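Local atomic coordinates of PLP-Dependent L-Arginine Hydroxylase MppP (PDB entry 6C92), a protein that uses pyridoxal phosphate to hydroxylate L-arginine, although its sequence belongs to the class I aminotransferase family. Residues A109-T114 with T157-T162; S307-V312 with M350-L355; E145-V150 with H181-A186; V92-L97 with D120-N125. All coordinates share one frame; numbering follows the deposited sequence.

Overall arrangement
Contacts 1, 3 and 4 belong to the part of the chain built on the seven-stranded mixed sheet. Contact 2 belongs to a separate five-stranded sheet. Contact 1 lies deepest, with its centre about 9 Å from the centre of the chain. It joins the loops that follow strands 107-112 and 152-156 beside the active site by side-chain hydrogen bonds. It touches contact 2, and both bind EGV. Contact 2 is a backbone-bonded strand pair that presents an arginine to the ligand carboxylate. Contact 3 is farthest out, about 23 Å from that centre, and is purely packing, partly open to solvent. Contact 4 pairs two helices beside the subunit interface, mixing apolar packing with one polar link.

Contact 1: A109-T114 with T157-T162; sequences ALVHPT and TPNNPT. With EGV ((4S)-5-carbamimidamido-4-hydroxy-2-oxopentanoic acid), chain F.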
loop_
_atom_site.group_PDB
_atom_site.type_symbol
_atom_site.label_atom_id
_atom_site.label_comp_id
_atom_site.label_asym_id
_atom_site.label_seq_id
_atom_site.Cartn_x
_atom_site.Cartn_y
_atom_site.Cartn_z
ATOM N N ALA B 109 8.220 -12.318 -20.121
ATOM C CA ALA B 109 8.358 -13.741 -19.853
ATOM C C ALA B 109 8.325 -13.936 -18.342
ATOM O O ALA B 109 9.044 -13.247 -17.613
ATOM C CB ALA B 109 9.654 -14.282 -20.451
ATOM N N LEU B 110 7.444 -14.824 -17.866
ATOM C CA LEU B 110 7.173 -14.972 -16.437
ATOM C C LEU B 110 7.213 -16.443 -16.048
ATOM O O LEU B 110 6.647 -17.284 -16.747
ATOM C CB LEU B 110 5.809 -14.367 -16.092
ATOM C CG LEU B 110 5.301 -14.560 -14.668
ATOM C CD1 LEU B 110 6.239 -13.898 -13.648
ATOM C CD2 LEU B 110 3.901 -13.975 -14.557
ATOM N N VAL B 111 7.898 -16.754 -14.941
ATOM C CA VAL B 111 7.978 -18.140 -14.487
ATOM C C VAL B 111 6.581 -18.651 -14.168
ATOM O O VAL B 111 5.725 -17.915 -13.671
ATOM C CB VAL B 111 8.913 -18.268 -13.271
ATOM C CG1 VAL B 111 8.365 -17.515 -12.044
ATOM C CG2 VAL B 111 9.139 -19.746 -12.936
ATOM N N HIS B 112 6.343 -19.922 -14.491
ATOM C CA HIS B 112 5.057 -20.579 -14.363
ATOM C C HIS B 112 5.281 -21.956 -13.750
ATOM O O HIS B 112 6.104 -22.722 -14.259
ATOM C CB HIS B 112 4.400 -20.722 -15.741
ATOM C CG HIS B 112 3.019 -21.305 -15.726
ATOM N ND1 HIS B 112 2.741 -22.570 -16.205
ATOM C CD2 HIS B 112 1.830 -20.777 -15.367
ATOM C CE1 HIS B 112 1.448 -22.811 -16.094
ATOM N NE2 HIS B 112 0.871 -21.738 -15.589
ATOM N N PRO B 113 4.572 -22.295 -12.662
ATOM C CA PRO B 113 3.635 -21.481 -11.881
ATOM C C PRO B 113 4.350 -20.411 -11.065
ATOM O O PRO B 113 5.581 -20.476 -10.885
ATOM C CB PRO B 113 2.971 -22.501 -10.963
ATOM C CG PRO B 113 4.074 -23.479 -10.697
ATOM C CD PRO B 113 4.804 -23.611 -12.031
ATOM N N THR B 114 3.594 -19.440 -10.562
ATOM C CA THR B 114 4.109 -18.542 -9.540
ATOM C C THR B 114 2.915 -17.928 -8.833
ATOM O O THR B 114 1.759 -18.198 -9.178
ATOM C CB THR B 114 5.059 -17.485 -10.135
ATOM O OG1 THR B 114 5.871 -16.954 -9.072
ATOM C CG2 THR B 114 4.320 -16.361 -10.833
ATOM N N THR B 157 12.116 -16.091 -6.987
ATOM C CA THR B 157 13.107 -17.031 -6.448
ATOM C C THR B 157 13.453 -16.671 -4.997
ATOM O O THR B 157 13.821 -15.507 -4.729
ATOM C CB THR B 157 14.382 -17.069 -7.279
ATOM O OG1 THR B 157 15.310 -17.961 -6.639
ATOM C CG2 THR B 157 14.998 -15.677 -7.463
ATOM N N PRO B 158 13.270 -17.627 -4.056
ATOM C CA PRO B 158 12.675 -18.962 -4.227
ATOM C C PRO B 158 11.262 -18.837 -4.746
ATOM O O PRO B 158 10.586 -17.894 -4.393
ATOM C CB PRO B 158 12.683 -19.559 -2.801
ATOM C CG PRO B 158 13.730 -18.782 -2.084
ATOM C CD PRO B 158 13.624 -17.398 -2.644
ATOM N N ASN B 159 10.823 -19.741 -5.615
ATOM C CA ASN B 159 9.490 -19.577 -6.167
ATOM C C ASN B 159 8.418 -19.929 -5.146
ATOM O O ASN B 159 8.623 -20.728 -4.223
ATOM C CB ASN B 159 9.307 -20.428 -7.414
ATOM C CG ASN B 159 8.144 -19.966 -8.280
ATOM O OD1 ASN B 159 7.579 -18.872 -8.100
ATOM N ND2 ASN B 159 7.785 -20.795 -9.241
ATOM N N ASN B 160 7.274 -19.304 -5.324
ATOM C CA ASN B 160 6.039 -19.612 -4.608
ATOM C C ASN B 160 5.119 -20.100 -5.696
ATOM O O ASN B 160 4.732 -19.296 -6.549
ATOM C CB ASN B 160 5.513 -18.348 -3.935
ATOM C CG ASN B 160 4.216 -18.552 -3.228
ATOM O OD1 ASN B 160 3.671 -19.652 -3.191
ATOM N ND2 ASN B 160 3.715 -17.483 -2.638
ATOM N N PRO B 161 4.688 -21.372 -5.662
ATOM C CA PRO B 161 4.576 -22.276 -4.510
ATOM C C PRO B 161 5.625 -23.392 -4.389
ATOM O O PRO B 161 5.553 -24.187 -3.456
ATOM C CB PRO B 161 3.194 -22.885 -4.739
ATOM C CG PRO B 161 3.160 -23.074 -6.225
ATOM C CD PRO B 161 3.883 -21.861 -6.802
ATOM N N THR B 162 6.596 -23.461 -5.296
ATOM C CA THR B 162 7.439 -24.648 -5.421
ATOM C C THR B 162 8.690 -24.639 -4.554
ATOM O O THR B 162 9.309 -25.700 -4.372
ATOM C CB THR B 162 7.888 -24.811 -6.885
ATOM O OG1 THR B 162 8.789 -23.750 -7.200
ATOM C CG2 THR B 162 6.692 -24.762 -7.831
HETATM C C10 EGV F . 0.774 -16.167 -0.301
HETATM C C02 EGV F . -1.566 -12.014 -0.368
HETATM C C03 EGV F . -2.130 -10.522 -2.310
HETATM C C06 EGV F . -1.011 -13.407 -0.554
HETATM C C07 EGV F . 0.275 -13.642 0.195
HETATM C C09 EGV F . 1.008 -14.695 -0.615
HETATM N N01 EGV F . -2.411 -11.687 -1.505
HETATM N N04 EGV F . -2.846 -10.201 -3.292
HETATM N N05 EGV F . -1.004 -9.690 -1.976
HETATM O O11 EGV F . 1.615 -16.920 -0.740
HETATM O O12 EGV F . -0.240 -16.579 0.329
HETATM O O13 EGV F . 1.719 -14.395 -1.532
#
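The side chain of Asn159 faces Pro113 and Thr114 with both ends of its amide. Asn159 ND2 donates to Pro113 O at 2.8 Å, and the bond is nearly straight, at 168°. The acceptor lies in the amide plane of Asn159, while the donor is tilted from the carbonyl plane of Pro113. Asn159 ND2 also bonds to Glu134, so its nitrogen has two acceptors. The amide oxygen is used as well. Thr114 OG1 donates to Asn159 OD1 at 2.7 Å, in the carbonyl plane, and OG1 is further bonded to the hydroxyl of Thr156. Asn159 OD1 takes a weak bond from the backbone N of Asn160. With CG opposite the backbone N (chi1 -161°), the amide reaches across to the loop that follows strand 107-112. An alanine in place of Asn159 is likely to leave Pro113 O and Glu134 each short of a donor, and Thr114 OG1 with Thr156 as its remaining partner.

Thr114 CA makes a CA-H...O contact with Asn160 O at 3.1 Å. Pro113 CG rests 4.2 Å from Pro161 CD and 4.1 Å from Thr162 CG2. The hydroxyl of Thr162 turns to Glu134 instead. The amide of Asn160 serves the ligand and cofactor. Asn160 ND2 donates to EGV O11 at 2.9 Å and is also bonded to O3 of the pyridoxal-phosphate-modified residue at position 221. Its OD1 is bonded to Arg352.

Cis peptides precede Pro113, Pro158 and Pro161. The Asn-Asn-Pro-Thr loop, with its asparagine at the cofactor, is typical of the active site of class I aminotransferases.

Contact 2: S307-V312 with M350-L355; sequences SSVERV and MVRIAL. With EGV ((4S)-5-carbamimidamido-4-hydroxy-2-oxopentanoic acid), chain F.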
loop_
_atom_site.group_PDB
_atom_site.type_symbol
_atom_site.label_atom_id
_atom_site.label_comp_id
_atom_site.label_asym_id
_atom_site.label_seq_id
_atom_site.Cartn_x
_atom_site.Cartn_y
_atom_site.Cartn_z
ATOM N N SER B 307 10.705 -23.660 1.610
ATOM C CA SER B 307 9.809 -22.525 1.706
ATOM C C SER B 307 8.767 -22.755 2.793
ATOM O O SER B 307 8.577 -23.874 3.281
ATOM C CB SER B 307 9.133 -22.292 0.359
ATOM O OG SER B 307 8.008 -21.476 0.496
ATOM N N SER B 308 8.110 -21.672 3.175
ATOM C CA SER B 308 7.105 -21.680 4.233
ATOM C C SER B 308 5.735 -22.102 3.737
ATOM O O SER B 308 4.762 -22.047 4.499
ATOM C CB SER B 308 6.999 -20.294 4.880
ATOM O OG SER B 308 6.519 -19.320 3.944
ATOM N N VAL B 309 5.638 -22.531 2.486
ATOM C CA VAL B 309 4.426 -23.138 1.973
ATOM C C VAL B 309 4.795 -24.491 1.370
ATOM O O VAL B 309 5.937 -24.734 0.975
ATOM C CB VAL B 309 3.719 -22.236 0.944
ATOM C CG1 VAL B 309 3.333 -20.893 1.587
ATOM C CG2 VAL B 309 4.604 -22.024 -0.298
ATOM N N GLU B 310 3.803 -25.371 1.285
ATOM C CA GLU B 310 4.035 -26.762 0.923
ATOM C C GLU B 310 2.910 -27.251 0.037
ATOM O O GLU B 310 1.741 -27.219 0.440
ATOM C CB GLU B 310 4.131 -27.634 2.181
ATOM C CG GLU B 310 4.267 -29.117 1.909
ATOM C CD GLU B 310 5.679 -29.533 1.530
ATOM O OE1 GLU B 310 6.501 -28.680 1.121
ATOM O OE2 GLU B 310 5.954 -30.735 1.647
ATOM N N ARG B 311 3.263 -27.746 -1.144
ATOM C CA ARG B 311 2.299 -28.349 -2.064
ATOM C C ARG B 311 2.114 -29.818 -1.731
ATOM O O ARG B 311 3.076 -30.520 -1.406
ATOM C CB ARG B 311 2.759 -28.228 -3.517
ATOM C CG ARG B 311 2.815 -26.815 -4.004
ATOM C CD ARG B 311 2.815 -26.774 -5.517
ATOM N NE ARG B 311 4.021 -27.389 -6.062
ATOM C CZ ARG B 311 4.224 -27.564 -7.358
ATOM N NH1 ARG B 311 3.310 -27.176 -8.227
ATOM N NH2 ARG B 311 5.352 -28.110 -7.785
ATOM N N VAL B 312 0.869 -30.275 -1.834
ATOM C CA VAL B 312 0.502 -31.674 -1.661
ATOM C C VAL B 312 -0.294 -32.085 -2.887
ATOM O O VAL B 312 -1.260 -31.416 -3.247
ATOM C CB VAL B 312 -0.347 -31.889 -0.394
ATOM C CG1 VAL B 312 -0.576 -33.377 -0.186
ATOM C CG2 VAL B 312 0.332 -31.320 0.800
ATOM N N MET B 350 -3.726 -30.486 -6.807
ATOM C CA MET B 350 -2.871 -30.065 -5.709
ATOM C C MET B 350 -3.569 -29.040 -4.831
ATOM O O MET B 350 -4.399 -28.259 -5.294
ATOM C CB MET B 350 -1.571 -29.466 -6.214
ATOM C CG MET B 350 -0.625 -30.502 -6.784
ATOM S SD MET B 350 0.899 -29.723 -7.385
ATOM C CE MET B 350 0.361 -29.049 -8.960
ATOM N N VAL B 351 -3.186 -29.049 -3.557
ATOM C CA VAL B 351 -3.495 -28.001 -2.598
ATOM C C VAL B 351 -2.181 -27.493 -2.022
ATOM O O VAL B 351 -1.174 -28.204 -1.992
ATOM C CB VAL B 351 -4.438 -28.521 -1.479
ATOM C CG1 VAL B 351 -4.537 -27.550 -0.336
ATOM C CG2 VAL B 351 -5.811 -28.791 -2.049
ATOM N N ARG B 352 -2.201 -26.255 -1.538
ATOM C CA ARG B 352 -1.057 -25.670 -0.848
ATOM C C ARG B 352 -1.400 -25.475 0.623
ATOM O O ARG B 352 -2.512 -25.058 0.964
ATOM C CB ARG B 352 -0.641 -24.338 -1.484
ATOM C CG ARG B 352 0.781 -23.916 -1.169
ATOM C CD ARG B 352 1.060 -22.436 -1.497
ATOM N NE ARG B 352 0.353 -21.516 -0.576
ATOM C CZ ARG B 352 0.513 -20.191 -0.551
ATOM N NH1 ARG B 352 -0.181 -19.453 0.304
ATOM N NH2 ARG B 352 1.356 -19.586 -1.385
ATOM N N ILE B 353 -0.430 -25.762 1.474
ATOM C CA ILE B 353 -0.559 -25.701 2.929
ATOM C C ILE B 353 0.452 -24.688 3.437
ATOM O O ILE B 353 1.624 -24.726 3.040
ATOM C CB ILE B 353 -0.298 -27.077 3.567
ATOM C CG1 ILE B 353 -1.388 -28.062 3.177
ATOM C CG2 ILE B 353 -0.208 -26.973 5.073
ATOM C CD1 ILE B 353 -1.044 -29.501 3.582
ATOM N N ALA B 354 0.002 -23.797 4.316
ATOM C CA ALA B 354 0.874 -22.813 4.938
ATOM C C ALA B 354 1.583 -23.403 6.154
ATOM O O ALA B 354 0.943 -23.976 7.042
ATOM C CB ALA B 354 0.065 -21.585 5.345
ATOM N N LEU B 355 2.912 -23.257 6.189
ATOM C CA LEU B 355 3.748 -23.775 7.271
ATOM C C LEU B 355 4.117 -22.732 8.332
ATOM O O LEU B 355 4.543 -23.111 9.429
ATOM C CB LEU B 355 5.039 -24.355 6.665
ATOM C CG LEU B 355 5.128 -25.825 6.270
ATOM C CD1 LEU B 355 3.839 -26.524 5.908
ATOM C CD2 LEU B 355 6.195 -26.036 5.196
HETATM C C10 EGV F . 0.774 -16.167 -0.301
HETATM C C02 EGV F . -1.566 -12.014 -0.368
HETATM C C03 EGV F . -2.130 -10.522 -2.310
HETATM C C06 EGV F . -1.011 -13.407 -0.554
HETATM C C07 EGV F . 0.275 -13.642 0.195
HETATM C C09 EGV F . 1.008 -14.695 -0.615
HETATM N N01 EGV F . -2.411 -11.687 -1.505
HETATM N N04 EGV F . -2.846 -10.201 -3.292
HETATM N N05 EGV F . -1.004 -9.690 -1.976
HETATM O O11 EGV F . 1.615 -16.920 -0.740
HETATM O O12 EGV F . -0.240 -16.579 0.329
HETATM O O13 EGV F . 1.719 -14.395 -1.532
#
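Strands 309-312 and 350-354 form an antiparallel pair in the five-stranded mixed sheet, and Arg352 carries that pair to the ligand site. The backbones are joined by regular bonds. Glu310 and Ile353 make a hydrogen-bonded pair, with Ile353 N to Glu310 O at 2.8 Å, and Val312 and Val351 make the next. Leu355 N adds a bond to Ser308 O just past the strand.

The side chains divide between the two faces. On the face of Val309, Arg311 and Arg352, Val309 CG1 lies over the centre of the Arg352 guanidinium, 3.6 Å above its plane. Arg352 CG is anti to the backbone N (chi1 -160°), and a bend at chi3 (70°) turns the guanidinium against Val309 and edge-on to the ligand carboxylate. Arg352 NH1 donates to EGV O12 at 2.9 Å (167°), and Arg352 NH2 to EGV O11 at 2.8 Å. NH1 is also bonded to Ala26 O. A leucine in place of Arg352 would probably leave the ligand carboxylate without these two hydrogen bonds and the opposing charge.

Met350 SD sits over a face of the Arg311 guanidinium, 3.6 Å from Arg311 NH1, while Asp302 holds the charge of Arg311. On the other face, Val312 CG2 packs on Ile353 CD1 at 3.6 Å, and Glu310 turns off to Arg285 and Arg289.

An end-on, two-bond grip of an arginine on a substrate carboxylate is typical of the active site of class I aminotransferases.

Contact 3: E145-V150 with H181-A186; sequences ELLSSV and HGTVLA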
loop_
_atom_site.group_PDB
_atom_site.type_symbol
_atom_site.label_atom_id
_atom_site.label_comp_id
_atom_site.label_asym_id
_atom_site.label_seq_id
_atom_site.Cartn_x
_atom_site.Cartn_y
_atom_site.Cartn_z
ATOM N N GLU B 145 14.919 -16.269 -29.692
ATOM C CA GLU B 145 13.581 -15.934 -30.152
ATOM C C GLU B 145 12.733 -15.388 -29.011
ATOM O O GLU B 145 12.045 -14.373 -29.162
ATOM C CB GLU B 145 12.939 -17.178 -30.754
ATOM C CG GLU B 145 11.440 -17.106 -30.883
ATOM C CD GLU B 145 10.917 -18.116 -31.859
ATOM O OE1 GLU B 145 11.568 -18.296 -32.907
ATOM O OE2 GLU B 145 9.870 -18.736 -31.573
ATOM N N LEU B 146 12.767 -16.046 -27.848
ATOM C CA LEU B 146 11.998 -15.527 -26.720
ATOM C C LEU B 146 12.531 -14.171 -26.281
ATOM O O LEU B 146 11.771 -13.217 -26.103
ATOM C CB LEU B 146 12.031 -16.511 -25.552
ATOM C CG LEU B 146 11.372 -15.984 -24.272
ATOM C CD1 LEU B 146 9.912 -15.627 -24.492
ATOM C CD2 LEU B 146 11.476 -17.018 -23.189
ATOM N N LEU B 147 13.847 -14.062 -26.106
ATOM C CA LEU B 147 14.392 -12.848 -25.522
ATOM C C LEU B 147 14.170 -11.647 -26.424
ATOM O O LEU B 147 14.018 -10.523 -25.925
ATOM C CB LEU B 147 15.877 -13.032 -25.230
ATOM C CG LEU B 147 16.102 -13.934 -24.029
ATOM C CD1 LEU B 147 17.550 -14.389 -24.016
ATOM C CD2 LEU B 147 15.727 -13.216 -22.753
ATOM N N SER B 148 14.129 -11.860 -27.736
ATOM C CA SER B 148 13.880 -10.761 -28.659
ATOM C C SER B 148 12.408 -10.384 -28.711
ATOM O O SER B 148 12.079 -9.292 -29.172
ATOM C CB SER B 148 14.378 -11.105 -30.076
ATOM O OG SER B 148 13.542 -12.051 -30.730
ATOM N N SER B 149 11.525 -11.241 -28.216
ATOM C CA SER B 149 10.100 -10.947 -28.191
ATOM C C SER B 149 9.600 -10.374 -26.855
ATOM O O SER B 149 8.435 -10.000 -26.769
ATOM C CB SER B 149 9.313 -12.218 -28.513
ATOM O OG SER B 149 9.441 -13.154 -27.455
ATOM N N VAL B 150 10.420 -10.307 -25.811
ATOM C CA VAL B 150 9.956 -9.778 -24.535
ATOM C C VAL B 150 10.860 -8.633 -24.123
ATOM O O VAL B 150 12.035 -8.570 -24.506
ATOM C CB VAL B 150 9.898 -10.873 -23.434
ATOM C CG1 VAL B 150 8.927 -11.954 -23.841
ATOM C CG2 VAL B 150 11.277 -11.453 -23.139
ATOM N N HIS B 181 20.616 -8.806 -24.829
ATOM C CA HIS B 181 19.416 -8.425 -25.578
ATOM C C HIS B 181 18.781 -7.100 -25.157
ATOM O O HIS B 181 17.782 -6.692 -25.758
ATOM C CB HIS B 181 18.345 -9.511 -25.468
ATOM C CG HIS B 181 18.627 -10.715 -26.306
ATOM N ND1 HIS B 181 19.508 -11.700 -25.919
ATOM C CD2 HIS B 181 18.167 -11.076 -27.526
ATOM C CE1 HIS B 181 19.566 -12.627 -26.858
ATOM N NE2 HIS B 181 18.763 -12.271 -27.844
ATOM N N GLY B 182 19.288 -6.431 -24.131
ATOM C CA GLY B 182 18.649 -5.206 -23.688
ATOM C C GLY B 182 17.386 -5.383 -22.871
ATOM O O GLY B 182 16.635 -4.420 -22.689
ATOM N N THR B 183 17.141 -6.565 -22.325
ATOM C CA THR B 183 15.885 -6.824 -21.641
ATOM C C THR B 183 16.082 -6.684 -20.118
ATOM O O THR B 183 17.199 -6.787 -19.592
ATOM C CB THR B 183 15.300 -8.189 -22.118
ATOM O OG1 THR B 183 14.705 -8.960 -21.072
ATOM C CG2 THR B 183 16.295 -9.016 -22.836
ATOM N N VAL B 184 15.012 -6.285 -19.452
ATOM C CA VAL B 184 15.002 -6.114 -17.996
ATOM C C VAL B 184 14.891 -7.485 -17.340
ATOM O O VAL B 184 13.977 -8.257 -17.656
ATOM C CB VAL B 184 13.827 -5.226 -17.554
ATOM C CG1 VAL B 184 13.799 -5.074 -16.016
ATOM C CG2 VAL B 184 13.854 -3.826 -18.251
ATOM N N LEU B 185 15.790 -7.776 -16.403
ATOM C CA LEU B 185 15.666 -8.948 -15.533
ATOM C C LEU B 185 15.052 -8.485 -14.219
ATOM O O LEU B 185 15.620 -7.623 -13.547
ATOM C CB LEU B 185 17.024 -9.602 -15.299
ATOM C CG LEU B 185 17.048 -10.859 -14.408
ATOM C CD1 LEU B 185 16.012 -11.877 -14.863
ATOM C CD2 LEU B 185 18.459 -11.464 -14.430
ATOM N N ALA B 186 13.884 -9.024 -13.874
ATOM C CA ALA B 186 13.171 -8.664 -12.663
ATOM C C ALA B 186 13.069 -9.888 -11.781
ATOM O O ALA B 186 12.678 -10.960 -12.251
ATOM C CB ALA B 186 11.757 -8.147 -12.951
#
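Leu147 sets its CB and CD1 over one face of the His181 ring, and this is the tight part of the contact. Leu147 CB stands 3.7 Å from the ring centroid of His181, only 8° off the ring normal, as a CH-pi contact. Leu147 CD1 adds a touch on the same ring, 3.8 Å from His181 ND1. The ring is also held by a bond from its ND1 to Gln177 O, one turn back in helix 168-181. Its CG lies opposite the carbonyl carbon (chi1 -75°), which brings the ring out over the helix 144-149 side chain.

Helix 168-181 is the connection of a beta-alpha-beta crossover between the neighbouring parallel strands 152-156 and 184-188. It ends in a Schellman motif, with Gly182 at positive phi. The chain then turns into strand 184-188.

Thr183 is buried but packs at wider spacing. Thr183 CG2 lies 4.1 Å from Leu147 O and 4.2 Å from Leu147 CD2, and Thr183 CB is 4.1 Å from Val150 O. Thr183 OG1 is buried without a polar partner. The solvent side belongs to Ser148. It is exposed, and Ser148 N comes no nearer than 4.1 Å to His181 CD2.

Contact 4: V92-L97 with D120-N125; sequences VSMEIL and DLLRGN
Met94 and Glu95 of helix 90-101 meet Leu121, Leu122 and Asn125 at the end of helix 116-124. The short helical segments 92-97 and 120-124 run at 29° to each other, with axes 9.2 Å apart. Asp120, at the start of the second segment, is a magnesium ligand, which sets the contact beside the metal site.

The apolar contacts come from Met94. Met94 CG lies 3.7 Å from Leu121 CD1. Its CE reaches further and meets the two methyls of Leu122. CG is opposite the backbone N (chi1 -179°), and bends at chi2 and chi3 bring the methyl to Leu122.

The polar contact is made by Asn125. Asn125 ND2 donates to Glu95 OE1 at 3.2 Å, and to Leu121 O, in the last turn of the helix before it, at 2.8 Å. Both acceptors lie near the amide plane, so the two N-H groups are spent and the amide is held against rotation. The carboxylate is met from above its plane, and the carboxylate and amide planes are 55° apart. A methyl, Leu121 CD2, lies beside the same carboxylate oxygen, 3.4 Å from Glu95 OE1.

The charge of Glu95 has its stronger partner outside the segments. Glu95 OE2 forms a salt bridge with Arg99 of the neighbouring subunit, and it also comes close to the OE2 of Glu95 of that subunit.

The chemistry implies a divided task for Glu95. One oxygen ties it to the end of helix 116-124. The other faces the subunit interface, where the neighbouring arginine probably offsets any repulsion between the two glutamates.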
loop_
_atom_site.group_PDB
_atom_site.type_symbol
_atom_site.label_atom_id
_atom_site.label_comp_id
_atom_site.label_asym_id
_atom_site.label_seq_id
_atom_site.Cartn_x
_atom_site.Cartn_y
_atom_site.Cartn_z
ATOM N N VAL B 92 2.554 -3.758 -3.720
ATOM C CA VAL B 92 2.599 -2.361 -4.139
ATOM C C VAL B 92 3.848 -2.106 -4.996
ATOM O O VAL B 92 3.770 -1.441 -6.032
ATOM C CB VAL B 92 2.501 -1.432 -2.919
ATOM C CG1 VAL B 92 2.803 0.025 -3.289
ATOM C CG2 VAL B 92 1.096 -1.539 -2.273
ATOM N N SER B 93 5.000 -2.671 -4.609
ATOM C CA SER B 93 6.183 -2.604 -5.462
ATOM C C SER B 93 5.873 -3.182 -6.830
ATOM O O SER B 93 6.289 -2.636 -7.868
ATOM C CB SER B 93 7.349 -3.383 -4.847
ATOM O OG SER B 93 7.656 -3.007 -3.502
ATOM N N MET B 94 5.159 -4.317 -6.846
ATOM C CA MET B 94 4.867 -4.993 -8.108
ATOM C C MET B 94 3.923 -4.159 -8.974
ATOM O O MET B 94 4.100 -4.089 -10.188
ATOM C CB MET B 94 4.310 -6.380 -7.816
ATOM C CG MET B 94 3.995 -7.187 -9.031
ATOM S SD MET B 94 5.566 -7.710 -9.815
ATOM C CE MET B 94 5.066 -7.667 -11.534
ATOM N N GLU B 95 2.944 -3.495 -8.370
ATOM C CA GLU B 95 2.082 -2.575 -9.115
ATOM C C GLU B 95 2.905 -1.453 -9.730
ATOM O O GLU B 95 2.703 -1.096 -10.894
ATOM C CB GLU B 95 1.002 -1.996 -8.204
ATOM C CG GLU B 95 0.121 -0.894 -8.834
ATOM C CD GLU B 95 -0.866 -1.418 -9.875
ATOM O OE1 GLU B 95 -0.837 -2.631 -10.171
ATOM O OE2 GLU B 95 -1.662 -0.606 -10.419
ATOM N N ILE B 96 3.826 -0.873 -8.955
ATOM C CA ILE B 96 4.683 0.185 -9.481
ATOM C C ILE B 96 5.497 -0.342 -10.659
ATOM O O ILE B 96 5.582 0.290 -11.726
ATOM C CB ILE B 96 5.583 0.753 -8.361
ATOM C CG1 ILE B 96 4.729 1.488 -7.329
ATOM C CG2 ILE B 96 6.678 1.655 -8.939
ATOM C CD1 ILE B 96 5.454 1.665 -5.975
ATOM N N LEU B 97 6.103 -1.514 -10.482
ATOM C CA LEU B 97 6.918 -2.099 -11.536
ATOM C C LEU B 97 6.075 -2.382 -12.769
ATOM O O LEU B 97 6.500 -2.126 -13.910
ATOM C CB LEU B 97 7.580 -3.388 -11.023
ATOM C CG LEU B 97 8.379 -4.151 -12.078
ATOM C CD1 LEU B 97 9.499 -3.265 -12.640
ATOM C CD2 LEU B 97 8.967 -5.436 -11.509
ATOM N N ASP B 120 -1.400 -11.257 -12.408
ATOM C CA ASP B 120 -2.606 -10.432 -12.514
ATOM C C ASP B 120 -2.292 -8.930 -12.500
ATOM O O ASP B 120 -2.963 -8.153 -13.183
ATOM C CB ASP B 120 -3.575 -10.780 -11.394
ATOM C CG ASP B 120 -4.149 -12.182 -11.542
ATOM O OD1 ASP B 120 -4.149 -12.720 -12.666
ATOM O OD2 ASP B 120 -4.609 -12.730 -10.536
ATOM N N LEU B 121 -1.271 -8.506 -11.755
ATOM C CA LEU B 121 -0.838 -7.115 -11.809
ATOM C C LEU B 121 -0.190 -6.778 -13.140
ATOM O O LEU B 121 -0.406 -5.691 -13.692
ATOM C CB LEU B 121 0.122 -6.821 -10.671
ATOM C CG LEU B 121 -0.542 -6.847 -9.290
ATOM C CD1 LEU B 121 0.481 -6.676 -8.159
ATOM C CD2 LEU B 121 -1.607 -5.786 -9.133
ATOM N N LEU B 122 0.589 -7.690 -13.681
ATOM C CA LEU B 122 1.174 -7.461 -14.992
ATOM C C LEU B 122 0.094 -7.398 -16.077
ATOM O O LEU B 122 0.036 -6.448 -16.883
ATOM C CB LEU B 122 2.172 -8.594 -15.270
ATOM C CG LEU B 122 3.703 -8.511 -15.215
ATOM C CD1 LEU B 122 4.327 -7.203 -14.831
ATOM C CD2 LEU B 122 4.352 -9.705 -14.505
ATOM N N ARG B 123 -0.769 -8.413 -16.127
ATOM C CA ARG B 123 -1.821 -8.415 -17.130
ATOM C C ARG B 123 -2.726 -7.213 -16.968
ATOM O O ARG B 123 -3.141 -6.596 -17.962
ATOM C CB ARG B 123 -2.651 -9.692 -17.032
ATOM C CG ARG B 123 -2.076 -10.897 -17.693
ATOM C CD ARG B 123 -3.234 -11.840 -18.071
ATOM N NE ARG B 123 -3.054 -13.205 -17.586
ATOM C CZ ARG B 123 -2.604 -14.221 -18.318
ATOM N NH1 ARG B 123 -2.271 -14.048 -19.591
ATOM N NH2 ARG B 123 -2.492 -15.421 -17.766
ATOM N N GLY B 124 -3.064 -6.878 -15.725
ATOM C CA GLY B 124 -3.928 -5.739 -15.451
ATOM C C GLY B 124 -3.364 -4.418 -15.920
ATOM O O GLY B 124 -4.126 -3.497 -16.227
ATOM N N ASN B 125 -2.048 -4.320 -16.043
ATOM C CA ASN B 125 -1.417 -3.122 -16.569
ATOM C C ASN B 125 -1.090 -3.236 -18.053
ATOM O O ASN B 125 -0.324 -2.424 -18.566
ATOM C CB ASN B 125 -0.159 -2.810 -15.759
ATOM C CG ASN B 125 -0.487 -2.144 -14.448
ATOM O OD1 ASN B 125 -0.740 -0.935 -14.407
ATOM N ND2 ASN B 125 -0.510 -2.920 -13.363
#